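Local coordinates for endoglucanase E (Clostridium thermocellum, PDB 2WAO), which carries a family 2 carbohydrate esterase domain that binds cello-oligosaccharide in its active site and probably removes acetyl groups from plant cell-wall polysaccharides, at residues Q56-G61 with H88-K93. Numbering follows the deposited sequence.
Sequences QAIVDG and HLVLWK
The side chains of Ile58 and Val90 run alongside each other on one face of an antiparallel β-sheet, the hydrogen-bonded pair at the middle of a contact between neighbouring strands in the β-sandwich of the carbohydrate esterase 2 N-terminal domain. Strand 52-59 pairs with 62-70 on one side and 85-93 on the other; the chain between passes through 62-70 and then 73-79 of the second sheet. The short segments run antiparallel, 162° between their directions. Within the pair Ile58 N reaches Val90 O at 2.8 Å, and Val90 N returns a bond to Ile58 O. The first torsion of Ile58 (chi1 -57°) puts CG1 beside the backbone N, and CD1 at its end touches both Val90 CG1, at 4.1 Å, and the CB of Trp92, equally near. The indole itself leads away from strand 52-59, giving NE1 to Ser154 and meeting Tyr155 edge-to-face.

On the other face Leu89 CD1 spans two residues of the partner strand. Leu89 holds CG anti to its backbone N and crosses Val59 obliquely; its CD1 branch touches Val59 CG2 at 3.8 Å and also Ala57 CB at 3.9 Å, in the next non-hydrogen-bonded pair, two residues along the strand. Phe107 and Leu36 also pack on Leu89, continuing this apolar layer toward strands 102-108 and 33-40.

Where strand 52-59 ends, a side chain takes over from the backbone. Asp60 N still donates to His88 O, but His88 N is met by the carboxylate, while OD2 bonds His87. A water beside the turn receives the N-H of Gly61, donates to Ile58 O and bonds His88 ND1. The carboxylate bond is nearly straight at hydrogen, though His88 N, 2.8 Å from Asp60 OD1 on its syn side, lies 29° out of the carboxylate plane.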
ATOM      1  N   GLN A  56       8.089   6.991  -9.154  1.00  7.62           N
ATOM      2  CA  GLN A  56       7.903   6.838 -10.606  1.00  9.15           C
ATOM      3  C   GLN A  56       6.838   7.843 -11.027  1.00  9.46           C
ATOM      4  O   GLN A  56       5.819   7.998 -10.307  1.00  8.88           O
ATOM      5  CB  GLN A  56       7.427   5.429 -10.948  1.00  9.29           C
ATOM      6  CG  GLN A  56       7.326   5.182 -12.492  1.00 10.02           C
ATOM      7  CD  GLN A  56       7.196   3.734 -12.823  1.00 15.55           C
ATOM      8  OE1 GLN A  56       7.956   3.178 -13.669  1.00 14.61           O
ATOM      9  NE2 GLN A  56       6.220   3.077 -12.164  1.00 13.78           N
ATOM     10  N   ALA A  57       7.094   8.533 -12.155  1.00  9.70           N
ATOM     11  CA  ALA A  57       6.099   9.369 -12.850  1.00  9.49           C
ATOM     12  C   ALA A  57       5.405   8.516 -13.910  1.00  9.68           C
ATOM     13  O   ALA A  57       6.045   7.747 -14.622  1.00 11.35           O
ATOM     14  CB  ALA A  57       6.800  10.569 -13.507  1.00 10.32           C
ATOM     15  N   ILE A  58       4.085   8.612 -13.990  1.00  8.72           N
ATOM     16  CA  ILE A  58       3.319   7.917 -15.011  1.00  8.90           C
ATOM     17  C   ILE A  58       2.619   9.004 -15.797  1.00  9.42           C
ATOM     18  O   ILE A  58       1.776   9.719 -15.244  1.00  9.95           O
ATOM     19  CB  ILE A  58       2.282   6.915 -14.421  1.00  8.27           C
ATOM     20  CG1 ILE A  58       2.965   5.882 -13.505  1.00  9.81           C
ATOM     21  CG2 ILE A  58       1.587   6.154 -15.575  1.00  8.70           C
ATOM     22  CD1 ILE A  58       3.023   6.262 -12.039  1.00  9.80           C
ATOM     23  N   VAL A  59       2.984   9.154 -17.067  1.00  9.88           N
ATOM     24  CA  VAL A  59       2.577  10.341 -17.821  1.00 10.35           C
ATOM     25  C   VAL A  59       1.750   9.880 -18.984  1.00 10.93           C
ATOM     26  O   VAL A  59       2.228   9.084 -19.802  1.00 11.95           O
ATOM     27  CB  VAL A  59       3.784  11.180 -18.296  1.00 10.58           C
ATOM     28  CG1 VAL A  59       3.256  12.402 -19.087  1.00 11.79           C
ATOM     29  CG2 VAL A  59       4.563  11.667 -17.107  1.00 10.66           C
ATOM     30  N   ASP A  60       0.489  10.304 -19.019  1.00 12.04           N
ATOM     31  CA  ASP A  60      -0.484   9.819 -20.024  1.00 13.02           C
ATOM     32  C   ASP A  60      -0.493   8.281 -20.069  1.00 13.67           C
ATOM     33  O   ASP A  60      -0.498   7.669 -21.150  1.00 12.39           O
ATOM     34  CB  ASP A  60      -0.158  10.389 -21.418  1.00 13.91           C
ATOM     35  CG  ASP A  60      -0.130  11.910 -21.437  1.00 15.70           C
ATOM     36  OD1 ASP A  60      -0.999  12.509 -20.751  1.00 16.55           O
ATOM     37  OD2 ASP A  60       0.774  12.476 -22.109  1.00 21.46           O
ATOM     38  N   GLY A  61      -0.457   7.669 -18.886  1.00 14.09           N
ATOM     39  CA  GLY A  61      -0.543   6.212 -18.769  1.00 14.65           C
ATOM     40  C   GLY A  61       0.755   5.440 -18.993  1.00 14.58           C
ATOM     41  O   GLY A  61       0.758   4.209 -18.906  1.00 15.59           O
ATOM     42  N   HIS A  88      -1.630  14.067 -18.518  1.00  9.67           N
ATOM     43  CA  HIS A  88      -2.001  13.567 -17.192  1.00  8.92           C
ATOM     44  C   HIS A  88      -0.749  13.006 -16.498  1.00  7.81           C
ATOM     45  O   HIS A  88      -0.026  12.214 -17.099  1.00  9.09           O
ATOM     46  CB  HIS A  88      -3.061  12.490 -17.345  1.00  9.26           C
ATOM     47  CG  HIS A  88      -3.473  11.860 -16.058  1.00 10.51           C
ATOM     48  ND1 HIS A  88      -3.177  10.547 -15.750  1.00 13.74           N
ATOM     49  CD2 HIS A  88      -4.147  12.358 -14.996  1.00 10.52           C
ATOM     50  CE1 HIS A  88      -3.672  10.261 -14.558  1.00 11.86           C
ATOM     51  NE2 HIS A  88      -4.258  11.342 -14.078  1.00 12.76           N
ATOM     52  N   LEU A  89      -0.523  13.395 -15.244  1.00  8.25           N
ATOM     53  CA  LEU A  89       0.654  12.974 -14.483  1.00  8.52           C
ATOM     54  C   LEU A  89       0.255  12.335 -13.165  1.00  8.45           C
ATOM     55  O   LEU A  89      -0.565  12.884 -12.440  1.00  7.29           O
ATOM     56  CB  LEU A  89       1.543  14.162 -14.184  1.00  9.65           C
ATOM     57  CG  LEU A  89       2.680  14.042 -13.177  1.00 10.28           C
ATOM     58  CD1 LEU A  89       3.736  13.037 -13.708  1.00 12.67           C
ATOM     59  CD2 LEU A  89       3.318  15.447 -12.899  1.00 10.84           C
ATOM     60  N   VAL A  90       0.835  11.170 -12.873  1.00  7.16           N
ATOM     61  CA  VAL A  90       0.749  10.616 -11.522  1.00  7.30           C
ATOM     62  C   VAL A  90       2.199  10.515 -11.015  1.00  7.46           C
ATOM     63  O   VAL A  90       3.074  10.004 -11.746  1.00  8.49           O
ATOM     64  CB  VAL A  90       0.102   9.225 -11.515  1.00  8.31           C
ATOM     65  CG1 VAL A  90       0.239   8.588 -10.134  1.00  9.38           C
ATOM     66  CG2 VAL A  90      -1.347   9.292 -11.973  1.00 10.29           C
ATOM     67  N   LEU A  91       2.464  11.048  -9.822  1.00  6.87           N
ATOM     68  CA  LEU A  91       3.797  10.887  -9.192  1.00  7.01           C
ATOM     69  C   LEU A  91       3.649   9.930  -7.994  1.00  7.46           C
ATOM     70  O   LEU A  91       2.952  10.249  -7.025  1.00  7.63           O
ATOM     71  CB  LEU A  91       4.365  12.261  -8.782  1.00  7.58           C
ATOM     72  CG  LEU A  91       5.703  12.264  -8.057  1.00  8.85           C
ATOM     73  CD1 LEU A  91       6.807  11.574  -8.899  1.00  8.33           C
ATOM     74  CD2 LEU A  91       6.132  13.704  -7.663  1.00  9.77           C
ATOM     75  N   TRP A  92       4.306   8.767  -8.049  1.00  7.06           N
ATOM     76  CA  TRP A  92       4.008   7.649  -7.138  1.00  6.47           C
ATOM     77  C   TRP A  92       5.188   7.354  -6.211  1.00  6.27           C
ATOM     78  O   TRP A  92       6.347   7.224  -6.670  1.00  4.52           O
ATOM     79  CB  TRP A  92       3.682   6.409  -7.981  1.00  6.83           C
ATOM     80  CG  TRP A  92       3.271   5.162  -7.218  1.00  6.33           C
ATOM     81  CD1 TRP A  92       4.094   4.270  -6.554  1.00  3.55           C
ATOM     82  CD2 TRP A  92       1.929   4.699  -7.016  1.00  4.22           C
ATOM     83  NE1 TRP A  92       3.332   3.298  -5.956  1.00  4.42           N
ATOM     84  CE2 TRP A  92       2.006   3.521  -6.246  1.00  5.47           C
ATOM     85  CE3 TRP A  92       0.662   5.158  -7.441  1.00  6.71           C
ATOM     86  CZ2 TRP A  92       0.864   2.777  -5.885  1.00  5.95           C
ATOM     87  CZ3 TRP A  92      -0.482   4.417  -7.057  1.00  6.44           C
ATOM     88  CH2 TRP A  92      -0.355   3.219  -6.322  1.00  6.18           C
ATOM     89  N   LYS A  93       4.914   7.282  -4.910  1.00  4.62           N
ATOM     90  CA  LYS A  93       5.939   6.946  -3.942  1.00  4.61           C
ATOM     91  C   LYS A  93       6.051   5.401  -3.926  1.00  3.88           C
ATOM     92  O   LYS A  93       5.147   4.670  -3.445  1.00  3.77           O
ATOM     93  CB  LYS A  93       5.593   7.470  -2.545  1.00  5.69           C
ATOM     94  CG  LYS A  93       6.720   7.201  -1.525  1.00  3.12           C
ATOM     95  CD  LYS A  93       6.288   7.683  -0.098  1.00  5.98           C
ATOM     96  CE  LYS A  93       7.485   7.766   0.861  1.00  6.47           C
ATOM     97  NZ  LYS A  93       7.727   6.501   1.689  1.00 10.79           N
TER
HETATM   98  O   HOH W   1      -0.689   8.970 -16.234  1.00 11.54           O